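Colicin B (Escherichia coli, PDB 1RH1) kills E. coli and closely related bacteria by forming a channel that depolarises the cytoplasmic membrane and dissipates cellular energy. Local coordinates at residues I69-L74 and K137-M142; S219-D224 and S262-D267. All coordinates share one frame; numbering follows the deposited sequence.

Contact 1: I69-L74 and K137-M142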
ATOM      1  N   ILE A  69      -8.135   0.879 -28.280  1.00  4.86           N
ATOM      2  CA  ILE A  69      -8.196   2.260 -27.787  1.00  4.51           C
ATOM      3  C   ILE A  69      -8.674   3.248 -28.835  1.00  5.54           C
ATOM      4  O   ILE A  69      -8.280   3.210 -30.007  1.00  8.26           O
ATOM      5  CB  ILE A  69      -6.824   2.764 -27.308  1.00  2.00           C
ATOM      6  CG1 ILE A  69      -6.244   1.839 -26.274  1.00  2.00           C
ATOM      7  CG2 ILE A  69      -6.975   4.128 -26.673  1.00  2.00           C
ATOM      8  CD1 ILE A  69      -4.834   2.256 -25.861  1.00  2.29           C
ATOM      9  N   ARG A  70      -9.533   4.147 -28.328  1.00  9.39           N
ATOM     10  CA  ARG A  70     -10.168   5.206 -29.096  1.00  2.00           C
ATOM     11  C   ARG A  70     -10.243   6.530 -28.354  1.00  3.15           C
ATOM     12  O   ARG A  70     -10.541   6.658 -27.168  1.00  2.00           O
ATOM     13  CB  ARG A  70     -11.576   4.811 -29.477  1.00  2.00           C
ATOM     14  CG  ARG A  70     -11.686   3.584 -30.337  1.00  3.01           C
ATOM     15  CD  ARG A  70     -11.286   3.826 -31.770  1.00  5.30           C
ATOM     16  NE  ARG A  70     -12.351   3.266 -32.585  1.00  8.61           N
ATOM     17  CZ  ARG A  70     -12.588   3.572 -33.858  1.00  7.73           C
ATOM     18  NH1 ARG A  70     -11.820   4.449 -34.509  1.00  8.26           N
ATOM     19  NH2 ARG A  70     -13.638   3.004 -34.459  1.00  7.60           N
ATOM     20  N   ARG A  71      -9.965   7.518 -29.195  1.00  4.03           N
ATOM     21  CA  ARG A  71      -9.941   8.917 -28.856  1.00  4.38           C
ATOM     22  C   ARG A  71     -11.334   9.488 -29.087  1.00  5.28           C
ATOM     23  O   ARG A  71     -11.815   9.683 -30.209  1.00  5.12           O
ATOM     24  CB  ARG A  71      -8.866   9.487 -29.738  1.00  7.06           C
ATOM     25  CG  ARG A  71      -8.549  10.931 -29.545  1.00 14.34           C
ATOM     26  CD  ARG A  71      -7.230  11.201 -30.230  1.00 16.92           C
ATOM     27  NE  ARG A  71      -6.932  12.609 -30.041  1.00 25.87           N
ATOM     28  CZ  ARG A  71      -6.080  13.051 -29.108  1.00 27.69           C
ATOM     29  NH1 ARG A  71      -5.443  12.207 -28.287  1.00 30.51           N
ATOM     30  NH2 ARG A  71      -5.862  14.365 -28.987  1.00 28.79           N
ATOM     31  N   ILE A  72     -12.010   9.657 -27.946  1.00  4.02           N
ATOM     32  CA  ILE A  72     -13.396  10.114 -27.884  1.00  3.68           C
ATOM     33  C   ILE A  72     -13.437  11.539 -27.331  1.00  3.74           C
ATOM     34  O   ILE A  72     -12.814  11.875 -26.325  1.00  2.00           O
ATOM     35  CB  ILE A  72     -14.150   9.012 -27.040  1.00  2.00           C
ATOM     36  CG1 ILE A  72     -14.386   7.889 -28.009  1.00  2.00           C
ATOM     37  CG2 ILE A  72     -15.532   9.352 -26.533  1.00  2.00           C
ATOM     38  CD1 ILE A  72     -14.639   6.588 -27.279  1.00  6.60           C
ATOM     39  N   ILE A  73     -14.146  12.385 -28.102  1.00  4.80           N
ATOM     40  CA  ILE A  73     -14.218  13.832 -27.909  1.00  5.28           C
ATOM     41  C   ILE A  73     -15.543  14.279 -27.319  1.00  2.00           C
ATOM     42  O   ILE A  73     -16.572  13.907 -27.863  1.00  7.72           O
ATOM     43  CB  ILE A  73     -13.976  14.508 -29.290  1.00  2.00           C
ATOM     44  CG1 ILE A  73     -12.673  14.089 -29.915  1.00  2.00           C
ATOM     45  CG2 ILE A  73     -13.892  15.999 -29.093  1.00  4.14           C
ATOM     46  CD1 ILE A  73     -12.549  14.613 -31.350  1.00  2.00           C
ATOM     47  N   LEU A  74     -15.599  15.070 -26.244  1.00  2.68           N
ATOM     48  CA  LEU A  74     -16.872  15.534 -25.676  1.00  4.58           C
ATOM     49  C   LEU A  74     -17.403  16.681 -26.513  1.00  8.04           C
ATOM     50  O   LEU A  74     -16.622  17.557 -26.894  1.00  9.49           O
ATOM     51  CB  LEU A  74     -16.669  16.000 -24.240  1.00  2.44           C
ATOM     52  CG  LEU A  74     -17.865  16.389 -23.404  1.00  5.11           C
ATOM     53  CD1 LEU A  74     -18.839  15.244 -23.291  1.00  5.58           C
ATOM     54  CD2 LEU A  74     -17.397  16.731 -22.009  1.00  6.82           C
ATOM     55  N   LYS A 137     -11.487  21.090 -26.621  1.00 23.97           N
ATOM     56  CA  LYS A 137     -12.239  19.891 -26.367  1.00 18.96           C
ATOM     57  C   LYS A 137     -11.654  18.995 -25.288  1.00 17.54           C
ATOM     58  O   LYS A 137     -10.441  18.947 -25.037  1.00 18.68           O
ATOM     59  CB  LYS A 137     -12.375  19.139 -27.687  1.00 16.99           C
ATOM     60  CG  LYS A 137     -13.313  19.870 -28.644  1.00  9.90           C
ATOM     61  CD  LYS A 137     -14.723  19.971 -28.064  1.00  3.73           C
ATOM     62  CE  LYS A 137     -15.592  20.965 -28.830  1.00  4.61           C
ATOM     63  NZ  LYS A 137     -15.664  20.658 -30.252  1.00  2.24           N
ATOM     64  N   ILE A 138     -12.599  18.359 -24.592  1.00 13.87           N
ATOM     65  CA  ILE A 138     -12.248  17.358 -23.613  1.00  9.70           C
ATOM     66  C   ILE A 138     -12.298  16.023 -24.326  1.00  7.27           C
ATOM     67  O   ILE A 138     -13.345  15.477 -24.648  1.00  4.83           O
ATOM     68  CB  ILE A 138     -13.233  17.406 -22.441  1.00 10.27           C
ATOM     69  CG1 ILE A 138     -12.977  18.688 -21.678  1.00 10.38           C
ATOM     70  CG2 ILE A 138     -13.067  16.208 -21.515  1.00 10.85           C
ATOM     71  CD1 ILE A 138     -14.021  18.899 -20.576  1.00 12.39           C
ATOM     72  N   ILE A 139     -11.087  15.569 -24.628  1.00  7.98           N
ATOM     73  CA  ILE A 139     -10.834  14.292 -25.257  1.00  4.27           C
ATOM     74  C   ILE A 139     -10.718  13.301 -24.105  1.00  5.07           C
ATOM     75  O   ILE A 139     -10.437  13.680 -22.959  1.00  6.58           O
ATOM     76  CB  ILE A 139      -9.509  14.373 -26.067  1.00  7.50           C
ATOM     77  CG1 ILE A 139      -9.645  15.368 -27.201  1.00  7.36           C
ATOM     78  CG2 ILE A 139      -9.160  13.032 -26.687  1.00  8.98           C
ATOM     79  CD1 ILE A 139      -9.034  16.731 -26.841  1.00  8.44           C
ATOM     80  N   ARG A 140     -10.978  12.021 -24.414  1.00  4.66           N
ATOM     81  CA  ARG A 140     -10.815  10.906 -23.487  1.00  3.05           C
ATOM     82  C   ARG A 140     -10.535   9.578 -24.214  1.00  2.00           C
ATOM     83  O   ARG A 140     -11.222   9.198 -25.149  1.00  3.10           O
ATOM     84  CB  ARG A 140     -12.062  10.854 -22.645  1.00  2.00           C
ATOM     85  CG  ARG A 140     -11.557  10.466 -21.304  1.00  2.00           C
ATOM     86  CD  ARG A 140     -11.806  11.396 -20.139  1.00  2.00           C
ATOM     87  NE  ARG A 140     -11.195  12.690 -20.296  1.00  2.00           N
ATOM     88  CZ  ARG A 140     -11.127  13.529 -19.263  1.00  2.00           C
ATOM     89  NH1 ARG A 140     -11.611  13.195 -18.065  1.00  2.00           N
ATOM     90  NH2 ARG A 140     -10.619  14.742 -19.436  1.00  2.00           N
ATOM     91  N   LEU A 141      -9.455   8.862 -23.912  1.00  2.00           N
ATOM     92  CA  LEU A 141      -9.140   7.578 -24.535  1.00  2.00           C
ATOM     93  C   LEU A 141      -9.901   6.470 -23.848  1.00  2.12           C
ATOM     94  O   LEU A 141      -9.731   6.243 -22.654  1.00  3.08           O
ATOM     95  CB  LEU A 141      -7.670   7.271 -24.416  1.00  2.00           C
ATOM     96  CG  LEU A 141      -6.734   8.212 -25.118  1.00  2.00           C
ATOM     97  CD1 LEU A 141      -5.350   7.886 -24.714  1.00  2.00           C
ATOM     98  CD2 LEU A 141      -6.833   8.058 -26.619  1.00  4.61           C
ATOM     99  N   MET A 142     -10.762   5.772 -24.565  1.00  2.00           N
ATOM    100  CA  MET A 142     -11.532   4.734 -23.938  1.00  2.00           C
ATOM    101  C   MET A 142     -11.132   3.388 -24.492  1.00  2.00           C
ATOM    102  O   MET A 142     -10.846   3.235 -25.675  1.00  2.00           O
ATOM    103  CB  MET A 142     -13.017   4.992 -24.168  1.00  2.44           C
ATOM    104  CG  MET A 142     -13.543   6.202 -23.418  1.00  2.53           C
ATOM    105  SD  MET A 142     -15.293   6.582 -23.626  1.00  2.00           S
ATOM    106  CE  MET A 142     -15.297   7.910 -22.483  1.00  2.00           C
TER
HETATM  107  O   HOH W   1     -15.242  19.575 -24.981  1.00  3.64           O

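Contact 2: S219-D224 and S262-D267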
ATOM      1  N   SER A 219     -17.956   8.624 -16.957  1.00 16.94           N
ATOM      2  CA  SER A 219     -17.608   9.881 -16.279  1.00 20.83           C
ATOM      3  C   SER A 219     -16.114  10.184 -16.266  1.00 15.85           C
ATOM      4  O   SER A 219     -15.566  10.101 -17.372  1.00 13.93           O
ATOM      5  CB  SER A 219     -18.281   9.705 -14.903  1.00 19.07           C
ATOM      6  OG  SER A 219     -18.591  10.920 -14.243  1.00 25.84           O
ATOM      7  N   PRO A 220     -15.358  10.525 -15.201  1.00 20.03           N
ATOM      8  CA  PRO A 220     -15.723  11.300 -14.011  1.00 23.22           C
ATOM      9  C   PRO A 220     -15.740  12.794 -14.281  1.00 23.55           C
ATOM     10  O   PRO A 220     -14.995  13.280 -15.136  1.00 24.17           O
ATOM     11  CB  PRO A 220     -14.720  10.878 -12.930  1.00 23.24           C
ATOM     12  CG  PRO A 220     -13.472  10.632 -13.716  1.00 24.70           C
ATOM     13  CD  PRO A 220     -14.006   9.998 -15.011  1.00 25.42           C
ATOM     14  N   ASN A 221     -16.645  13.482 -13.560  1.00 23.41           N
ATOM     15  CA  ASN A 221     -16.971  14.903 -13.716  1.00 21.72           C
ATOM     16  C   ASN A 221     -17.664  15.263 -15.041  1.00 19.63           C
ATOM     17  O   ASN A 221     -18.372  16.265 -15.147  1.00 18.30           O
ATOM     18  CB  ASN A 221     -15.716  15.782 -13.600  1.00 26.35           C
ATOM     19  CG  ASN A 221     -15.051  15.750 -12.233  1.00 31.83           C
ATOM     20  OD1 ASN A 221     -15.576  16.324 -11.273  1.00 33.67           O
ATOM     21  ND2 ASN A 221     -13.891  15.087 -12.114  1.00 34.02           N
ATOM     22  N   LEU A 222     -17.466  14.442 -16.079  1.00 15.37           N
ATOM     23  CA  LEU A 222     -18.033  14.626 -17.405  1.00 11.67           C
ATOM     24  C   LEU A 222     -19.433  14.035 -17.518  1.00  7.79           C
ATOM     25  O   LEU A 222     -19.814  13.218 -16.670  1.00 12.13           O
ATOM     26  CB  LEU A 222     -17.075  13.992 -18.392  1.00  2.78           C
ATOM     27  CG  LEU A 222     -15.676  14.587 -18.311  1.00  3.29           C
ATOM     28  CD1 LEU A 222     -14.884  14.037 -19.451  1.00  4.86           C
ATOM     29  CD2 LEU A 222     -15.679  16.096 -18.425  1.00  2.00           C
ATOM     30  N   PRO A 223     -20.281  14.415 -18.480  1.00  4.79           N
ATOM     31  CA  PRO A 223     -21.592  13.824 -18.631  1.00  5.80           C
ATOM     32  C   PRO A 223     -21.543  12.339 -19.029  1.00  7.45           C
ATOM     33  O   PRO A 223     -20.546  11.813 -19.559  1.00  6.55           O
ATOM     34  CB  PRO A 223     -22.241  14.746 -19.630  1.00  3.37           C
ATOM     35  CG  PRO A 223     -21.101  15.169 -20.516  1.00  2.00           C
ATOM     36  CD  PRO A 223     -20.045  15.449 -19.479  1.00  7.01           C
ATOM     37  N   ASP A 224     -22.665  11.673 -18.714  1.00  5.45           N
ATOM     38  CA  ASP A 224     -22.853  10.258 -18.963  1.00  7.59           C
ATOM     39  C   ASP A 224     -22.613   9.882 -20.425  1.00  8.29           C
ATOM     40  O   ASP A 224     -23.011  10.606 -21.347  1.00  7.26           O
ATOM     41  CB  ASP A 224     -24.269   9.904 -18.517  1.00 12.56           C
ATOM     42  CG  ASP A 224     -24.573   9.931 -17.004  1.00 18.31           C
ATOM     43  OD1 ASP A 224     -25.469   9.201 -16.577  1.00 22.37           O
ATOM     44  OD2 ASP A 224     -23.954  10.673 -16.239  1.00 21.85           O
ATOM     45  N   SER A 262      -4.538   9.583 -11.611  1.00 14.78           N
ATOM     46  CA  SER A 262      -4.971  10.907 -12.089  1.00 14.47           C
ATOM     47  C   SER A 262      -6.428  11.115 -11.679  1.00 15.97           C
ATOM     48  O   SER A 262      -7.217  10.170 -11.795  1.00 18.60           O
ATOM     49  CB  SER A 262      -4.817  10.952 -13.620  1.00 15.91           C
ATOM     50  OG  SER A 262      -5.390  12.074 -14.280  1.00 17.42           O
ATOM     51  N   SER A 263      -6.847  12.292 -11.182  1.00 15.15           N
ATOM     52  CA  SER A 263      -8.207  12.410 -10.660  1.00 16.21           C
ATOM     53  C   SER A 263      -9.313  12.253 -11.699  1.00 15.41           C
ATOM     54  O   SER A 263     -10.445  11.923 -11.347  1.00 14.34           O
ATOM     55  CB  SER A 263      -8.395  13.757  -9.964  1.00 15.50           C
ATOM     56  OG  SER A 263      -8.634  14.805 -10.897  1.00 19.46           O
ATOM     57  N   ASN A 264      -8.976  12.471 -12.979  1.00 15.15           N
ATOM     58  CA  ASN A 264      -9.958  12.432 -14.051  1.00 12.10           C
ATOM     59  C   ASN A 264     -10.048  11.153 -14.858  1.00 10.50           C
ATOM     60  O   ASN A 264     -10.803  11.069 -15.826  1.00 11.66           O
ATOM     61  CB  ASN A 264      -9.694  13.618 -14.972  1.00 16.23           C
ATOM     62  CG  ASN A 264      -9.919  14.980 -14.308  1.00 19.31           C
ATOM     63  OD1 ASN A 264      -9.245  15.943 -14.661  1.00 21.61           O
ATOM     64  ND2 ASN A 264     -10.834  15.155 -13.350  1.00 16.22           N
ATOM     65  N   ASN A 265      -9.314  10.133 -14.411  1.00  7.94           N
ATOM     66  CA  ASN A 265      -9.318   8.775 -14.956  1.00  4.15           C
ATOM     67  C   ASN A 265     -10.187   7.774 -14.172  1.00  5.51           C
ATOM     68  O   ASN A 265     -10.183   7.738 -12.937  1.00  2.00           O
ATOM     69  CB  ASN A 265      -7.880   8.244 -15.010  1.00  5.26           C
ATOM     70  CG  ASN A 265      -6.966   8.903 -16.029  1.00  5.44           C
ATOM     71  OD1 ASN A 265      -5.750   8.698 -16.073  1.00  5.58           O
ATOM     72  ND2 ASN A 265      -7.553   9.726 -16.878  1.00 11.64           N
ATOM     73  N   HIS A 266     -10.932   6.925 -14.904  1.00  4.33           N
ATOM     74  CA  HIS A 266     -11.835   5.950 -14.307  1.00  3.92           C
ATOM     75  C   HIS A 266     -12.049   4.762 -15.210  1.00  2.00           C
ATOM     76  O   HIS A 266     -11.941   4.855 -16.427  1.00  2.00           O
ATOM     77  CB  HIS A 266     -13.197   6.579 -14.025  1.00  2.32           C
ATOM     78  CG  HIS A 266     -13.811   6.181 -12.695  1.00  8.07           C
ATOM     79  ND1 HIS A 266     -15.066   5.790 -12.502  1.00 10.93           N
ATOM     80  CD2 HIS A 266     -13.165   6.165 -11.462  1.00 12.35           C
ATOM     81  CE1 HIS A 266     -15.173   5.546 -11.202  1.00 12.77           C
ATOM     82  NE2 HIS A 266     -14.038   5.766 -10.564  1.00  8.77           N
ATOM     83  N   ASP A 267     -12.307   3.627 -14.552  1.00  5.35           N
ATOM     84  CA  ASP A 267     -12.729   2.372 -15.186  1.00  7.43           C
ATOM     85  C   ASP A 267     -13.883   1.792 -14.384  1.00  4.26           C
ATOM     86  O   ASP A 267     -13.883   1.826 -13.148  1.00  6.88           O
ATOM     87  CB  ASP A 267     -11.612   1.316 -15.242  1.00  6.85           C
ATOM     88  CG  ASP A 267     -10.864   0.922 -13.964  1.00  7.58           C
ATOM     89  OD1 ASP A 267     -10.128  -0.067 -14.001  1.00  2.00           O
ATOM     90  OD2 ASP A 267     -10.996   1.606 -12.945  1.00 13.32           O
TER

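Contact 1: I69-L74 and K137-M142
Ile72 and Met142 meet on one face of a short antiparallel strand pair. CD1 of Ile72 lies 3.7 Å from SD of Met142, and the two side chains cross at about a right angle. Trp86 and Leu64 also touch Ile72, making this the closely packed side. Leu141 is on the other face, where its CB meets CG2 of Ile69, at 3.9 Å, from the loop before the strand. Strands 121-128 and 247-248 cover both residues. The backbones are held by two pairs of backbone hydrogen bonds, Arg70 with Met142 and Ile72 with Arg140. A further hydrogen bond runs from Leu74 N to Ile138 O (2.8 Å).

Further along the Leu141 face the contact is looser, and Arg71, Ile73 and Lys137 are partly exposed. Arg71 has CG anti to its backbone N (chi1 -176°), and this CG meets Ile139 CG2 at 3.6 Å. The same methyl lies over the centre of one face of the Arg71 guanidinium. Lys137 crosses Ile73 at about a right angle, with CB 3.8 Å from Ile73 CG2. Lys137 NZ forms a salt bridge with Glu79. Past the last direct bond a water links Leu74 O to Ile138 N. The bonding pattern is that of a regular antiparallel ladder, here pairing strands 70-73 and 139-146 in a mixed sheet.

Contact 2: S219-D224 and S262-D267
Pro220 and the 262-265 turn make a small surface contact between a loop and the start of a strand. The loop lies between strands 213-216 and 225-228, and the turn joins strand 260-262 to strand 266-271. The Pro220 ring does most of the touching. Its CG comes 3.4 Å from Asn264 O, and its CD lies 3.6 Å from His266 CB. The ring thus meets a backbone carbonyl and the root of the histidine side chain, with the imidazole set obliquely to the proline. The cis peptide bond between Ser219 and Pro220 shapes the loop at this point.

Asn221 approaches Asn264 from the loop side, with the two amide planes 90° apart. Ser262 to Asn265 form a type I beta turn, whose Asn265 N to Ser262 O bond is weak at 3.4 Å. His266 NE2 is hydrogen-bonded to Thr10 O, near the modelled N-terminus, and Ser263 OG weakly to Ser24 N of the TonB box. His266 pairs through its backbone with Ala285 of strand 281-286, and its side chain touches Pro193 of strand 189-201. Leu222 and Asn264 both reach Arg140 of strand 139-146.

The centres of contact 1 and contact 2 lie about 11 Å apart, and the two contacts touch. Arg140 NH1 packs 3.2 Å from Asn264 O, and Ile138 CG2 is 3.5 Å from Leu222 CD1. Leu74 also packs on Pro223. They come in series: contact 1 closes along the sequence before contact 2 opens. Both reach the same mixed sheet, in which strand 281-286 lies between strands 139-146 and 266-271. Contact 1 pairs two strands of it, while contact 2 sets a connecting loop against the entry to another. All four segments lie in the beta-rich N-terminal part, which the long helix 291-340 joins to the C-terminal helices.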